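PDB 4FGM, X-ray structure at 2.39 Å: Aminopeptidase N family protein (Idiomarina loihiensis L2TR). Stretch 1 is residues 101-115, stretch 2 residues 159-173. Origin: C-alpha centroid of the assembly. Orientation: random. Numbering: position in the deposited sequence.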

# COMPACT_ATOMS: atom_id res chain seq x y z
N GLN A 101 -15.34 21.23 3.18
CA GLN A 101 -16.80 21.27 3.30
C GLN A 101 -17.51 20.09 2.65
O GLN A 101 -18.75 20.03 2.63
CB GLN A 101 -17.38 22.59 2.75
CG GLN A 101 -17.27 22.78 1.23
CD GLN A 101 -15.94 23.37 0.79
OE1 GLN A 101 -14.87 22.87 1.14
NE2 GLN A 101 -16.00 24.45 0.02
N PHE A 102 -16.75 19.14 2.12
CA PHE A 102 -17.38 17.99 1.47
C PHE A 102 -17.15 16.68 2.21
O PHE A 102 -17.97 15.76 2.13
CB PHE A 102 -16.88 17.87 0.02
CG PHE A 102 -17.08 19.13 -0.79
CD1 PHE A 102 -18.36 19.55 -1.14
CD2 PHE A 102 -15.99 19.89 -1.20
CE1 PHE A 102 -18.56 20.73 -1.87
CE2 PHE A 102 -16.17 21.07 -1.93
CZ PHE A 102 -17.46 21.49 -2.27
N GLN A 103 -16.04 16.58 2.92
CA GLN A 103 -15.75 15.35 3.65
C GLN A 103 -14.67 15.54 4.70
O GLN A 103 -14.00 16.57 4.76
CB GLN A 103 -15.32 14.25 2.66
CG GLN A 103 -13.88 14.39 2.13
CD GLN A 103 -13.57 13.41 1.00
OE1 GLN A 103 -14.01 12.25 1.01
NE2 GLN A 103 -12.79 13.87 0.03
N GLY A 104 -14.52 14.52 5.54
CA GLY A 104 -13.51 14.53 6.58
C GLY A 104 -12.96 13.13 6.77
O GLY A 104 -13.70 12.14 6.71
N PHE A 105 -11.66 13.04 6.99
CA PHE A 105 -11.01 11.76 7.22
C PHE A 105 -9.86 11.99 8.19
O PHE A 105 -9.22 13.04 8.15
CB PHE A 105 -10.44 11.19 5.92
CG PHE A 105 -9.57 9.98 6.12
CD1 PHE A 105 -10.14 8.72 6.34
CD2 PHE A 105 -8.18 10.10 6.18
CE1 PHE A 105 -9.35 7.60 6.60
CE2 PHE A 105 -7.38 8.98 6.44
CZ PHE A 105 -7.96 7.74 6.65
N PHE A 106 -9.61 11.02 9.07
CA PHE A 106 -8.50 11.17 10.01
C PHE A 106 -8.07 9.89 10.71
O PHE A 106 -8.86 8.97 10.93
CB PHE A 106 -8.79 12.25 11.07
CG PHE A 106 -9.92 11.92 12.03
CD1 PHE A 106 -11.21 12.39 11.81
CD2 PHE A 106 -9.68 11.15 13.17
CE1 PHE A 106 -12.24 12.12 12.70
CE2 PHE A 106 -10.70 10.87 14.07
CZ PHE A 106 -11.99 11.35 13.83
N ASN A 107 -6.78 9.86 11.04
CA ASN A 107 -6.17 8.77 11.77
C ASN A 107 -5.81 9.42 13.09
O ASN A 107 -5.33 10.56 13.13
CB ASN A 107 -4.89 8.30 11.06
CG ASN A 107 -5.18 7.50 9.82
OD1 ASN A 107 -5.56 6.33 9.89
ND2 ASN A 107 -5.01 8.13 8.66
N ASN A 108 -6.02 8.70 14.19
CA ASN A 108 -5.73 9.28 15.48
C ASN A 108 -4.25 9.50 15.77
O ASN A 108 -3.89 10.14 16.76
CB ASN A 108 -6.43 8.48 16.57
CG ASN A 108 -7.94 8.62 16.47
OD1 ASN A 108 -8.44 9.73 16.37
ND2 ASN A 108 -8.67 7.50 16.48
N THR A 109 -3.39 8.98 14.90
CA THR A 109 -1.95 9.21 15.04
C THR A 109 -1.72 10.70 14.77
O THR A 109 -0.74 11.27 15.21
CB THR A 109 -1.11 8.43 14.00
OG1 THR A 109 -1.86 8.32 12.78
CG2 THR A 109 -0.72 7.05 14.52
N SER A 110 -2.65 11.31 14.03
CA SER A 110 -2.54 12.73 13.69
C SER A 110 -3.33 13.65 14.63
O SER A 110 -2.97 14.81 14.81
CB SER A 110 -3.02 12.99 12.25
OG SER A 110 -2.08 12.56 11.30
N LEU A 111 -4.39 13.13 15.23
CA LEU A 111 -5.23 13.96 16.10
C LEU A 111 -5.10 13.80 17.61
O LEU A 111 -5.26 14.77 18.35
CB LEU A 111 -6.70 13.77 15.71
CG LEU A 111 -7.25 14.68 14.61
CD1 LEU A 111 -6.45 14.50 13.33
CD2 LEU A 111 -8.71 14.37 14.37
N CYS A 112 -4.78 12.59 18.07
CA CYS A 112 -4.72 12.32 19.50
C CYS A 112 -3.37 12.16 20.18
O CYS A 112 -2.71 11.13 20.02
CB CYS A 112 -5.55 11.08 19.80
SG CYS A 112 -7.24 11.22 19.23
N LEU A 113 -2.98 13.15 20.97
CA LEU A 113 -1.72 13.07 21.70
C LEU A 113 -1.79 11.92 22.71
O LEU A 113 -2.82 11.70 23.34
CB LEU A 113 -1.44 14.37 22.46
CG LEU A 113 -1.08 15.59 21.62
CD1 LEU A 113 -0.94 16.79 22.54
CD2 LEU A 113 0.21 15.34 20.86
N ALA A 114 -0.70 11.18 22.85
CA ALA A 114 -0.65 10.08 23.80
C ALA A 114 -0.19 10.62 25.15
O ALA A 114 0.65 11.52 25.21
CB ALA A 114 0.33 9.01 23.31
N VAL A 115 -0.76 10.09 26.23
CA VAL A 115 -0.38 10.51 27.59
C VAL A 115 0.73 9.58 28.07
O VAL A 115 0.50 8.39 28.33
CB VAL A 115 -1.58 10.42 28.57
CG1 VAL A 115 -1.15 10.87 29.96
CG2 VAL A 115 -2.73 11.28 28.07
N ASN A 159 -6.80 0.68 24.41
CA ASN A 159 -5.57 1.41 24.73
C ASN A 159 -5.15 2.32 23.57
O ASN A 159 -5.73 2.27 22.48
CB ASN A 159 -4.45 0.41 25.03
CG ASN A 159 -4.33 -0.65 23.97
OD1 ASN A 159 -4.22 -0.35 22.78
ND2 ASN A 159 -4.37 -1.92 24.39
N TYR A 160 -4.14 3.15 23.80
CA TYR A 160 -3.69 4.07 22.77
C TYR A 160 -3.38 3.37 21.45
O TYR A 160 -3.72 3.87 20.38
CB TYR A 160 -2.46 4.84 23.23
CG TYR A 160 -2.09 5.96 22.28
CD1 TYR A 160 -2.87 7.11 22.19
CD2 TYR A 160 -0.98 5.86 21.45
CE1 TYR A 160 -2.57 8.13 21.29
CE2 TYR A 160 -0.66 6.87 20.54
CZ TYR A 160 -1.46 8.00 20.47
OH TYR A 160 -1.18 8.99 19.56
N ASP A 161 -2.73 2.21 21.53
CA ASP A 161 -2.37 1.45 20.34
C ASP A 161 -3.59 1.11 19.50
O ASP A 161 -3.56 1.15 18.27
CB ASP A 161 -1.66 0.15 20.72
CG ASP A 161 -1.25 -0.66 19.50
OD1 ASP A 161 -0.29 -0.27 18.81
OD2 ASP A 161 -1.91 -1.69 19.24
N ALA A 162 -4.68 0.77 20.18
CA ALA A 162 -5.91 0.43 19.48
C ALA A 162 -6.53 1.71 18.93
O ALA A 162 -7.00 1.74 17.80
CB ALA A 162 -6.88 -0.26 20.43
N LEU A 163 -6.51 2.76 19.74
CA LEU A 163 -7.07 4.04 19.33
C LEU A 163 -6.55 4.52 17.98
O LEU A 163 -7.32 4.94 17.11
CB LEU A 163 -6.74 5.11 20.38
CG LEU A 163 -7.18 6.54 20.02
CD1 LEU A 163 -8.70 6.65 20.13
CD2 LEU A 163 -6.52 7.53 20.97
N ILE A 164 -5.23 4.46 17.80
CA ILE A 164 -4.64 4.92 16.56
C ILE A 164 -4.73 3.92 15.41
O ILE A 164 -4.10 4.09 14.37
CB ILE A 164 -3.18 5.35 16.77
CG1 ILE A 164 -2.33 4.17 17.24
CG2 ILE A 164 -3.13 6.47 17.81
CD1 ILE A 164 -0.86 4.49 17.35
N ASP A 165 -5.52 2.87 15.60
CA ASP A 165 -5.69 1.89 14.55
C ASP A 165 -7.13 1.87 14.04
O ASP A 165 -7.56 0.92 13.38
CB ASP A 165 -5.29 0.49 15.03
CG ASP A 165 -5.08 -0.47 13.88
OD1 ASP A 165 -4.45 -0.03 12.88
OD2 ASP A 165 -5.53 -1.63 13.96
N TYR A 166 -7.88 2.91 14.35
CA TYR A 166 -9.26 3.01 13.88
C TYR A 166 -9.42 4.33 13.14
O TYR A 166 -9.62 5.37 13.77
CB TYR A 166 -10.28 2.98 15.04
CG TYR A 166 -10.31 1.70 15.84
CD1 TYR A 166 -9.91 1.68 17.17
CD2 TYR A 166 -10.77 0.51 15.27
CE1 TYR A 166 -9.95 0.50 17.92
CE2 TYR A 166 -10.82 -0.67 16.00
CZ TYR A 166 -10.41 -0.67 17.33
OH TYR A 166 -10.47 -1.84 18.07
N PRO A 167 -9.29 4.33 11.81
CA PRO A 167 -9.46 5.61 11.11
C PRO A 167 -10.94 5.98 11.06
O PRO A 167 -11.79 5.12 11.26
CB PRO A 167 -8.88 5.32 9.72
CG PRO A 167 -9.11 3.83 9.55
CD PRO A 167 -8.73 3.30 10.91
N PHE A 168 -11.23 7.25 10.82
CA PHE A 168 -12.60 7.74 10.74
C PHE A 168 -12.85 8.44 9.41
O PHE A 168 -11.99 9.15 8.89
CB PHE A 168 -12.90 8.76 11.87
CG PHE A 168 -13.24 8.15 13.20
CD1 PHE A 168 -12.27 7.50 13.96
CD2 PHE A 168 -14.54 8.23 13.70
CE1 PHE A 168 -12.58 6.97 15.22
CE2 PHE A 168 -14.87 7.69 14.95
CZ PHE A 168 -13.89 7.06 15.71
N LEU A 169 -14.05 8.24 8.86
CA LEU A 169 -14.45 8.86 7.60
C LEU A 169 -15.83 9.48 7.83
O LEU A 169 -16.76 8.81 8.28
CB LEU A 169 -14.52 7.81 6.49
CG LEU A 169 -14.99 8.29 5.11
CD1 LEU A 169 -14.12 9.46 4.66
CD2 LEU A 169 -14.91 7.15 4.09
N ILE A 170 -15.96 10.77 7.53
CA ILE A 170 -17.23 11.45 7.71
C ILE A 170 -17.63 12.21 6.45
O ILE A 170 -16.79 12.62 5.67
CB ILE A 170 -17.16 12.43 8.92
CG1 ILE A 170 -16.03 13.43 8.73
CG2 ILE A 170 -16.93 11.65 10.20
CD1 ILE A 170 -15.90 14.43 9.88
N GLY A 171 -18.94 12.40 6.26
CA GLY A 171 -19.41 13.12 5.10
C GLY A 171 -20.73 12.58 4.60
O GLY A 171 -21.46 11.93 5.34
N ASP A 172 -21.04 12.86 3.34
CA ASP A 172 -22.27 12.38 2.72
C ASP A 172 -21.95 10.97 2.22
O ASP A 172 -21.78 10.74 1.03
CB ASP A 172 -22.66 13.32 1.57
CG ASP A 172 -23.92 12.89 0.85
OD1 ASP A 172 -24.72 12.12 1.43
OD2 ASP A 172 -24.12 13.33 -0.30
N LEU A 173 -21.87 10.04 3.16
CA LEU A 173 -21.49 8.66 2.88
C LEU A 173 -22.49 7.70 2.26
O LEU A 173 -23.68 7.70 2.59
CB LEU A 173 -20.96 8.02 4.17
CG LEU A 173 -20.06 8.90 5.03
CD1 LEU A 173 -19.58 8.12 6.26
CD2 LEU A 173 -18.87 9.37 4.17
O HOH W 1 -18.49 13.07 1.68
O HOH W 2 -5.69 4.74 11.99

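The shortest polar contact between the two stretches is the hydrogen bond from Y160 OH to C112 O, 2.7 Å long, in which a phenol at the start of helix 160-163 satisfies a loop carbonyl. N108 makes a second side-chain bond: its ND2 donates to L163 O at 3.0 Å and is nearly linear, tying the segment after strand 103-106 to the end of the helix.

Between these strands, 103-106 and 168-171, the pairing is antiparallel. G104 and I170 exchange two bonds, G104 N to I170 O (3.0 Å) and I170 N to G104 O (2.8 Å); F106 and F168 repeat the pattern through F106 N to F168 O (3.0 Å) and F168 N to F106 O (2.9 Å). G104 fits closely here, since a CB would lie 2.7 Å from I170 CG1. Beyond the strands, one water donates to both N107 OD1 (2.6 Å) and I164 O (2.9 Å), and another joins F102 O to D172 N.

Side chains pack on both sides of the sheet. The F106 and F168 rings lie nearly parallel but slid apart, so F168 CB, rather than its ring, sits over the F106 face. F105 packs against L169 on the opposite face and reaches P167. Near the helix, A114 CB covers one face of the Y160 ring, while C112 CB meets L163 CD2 at 3.9 Å.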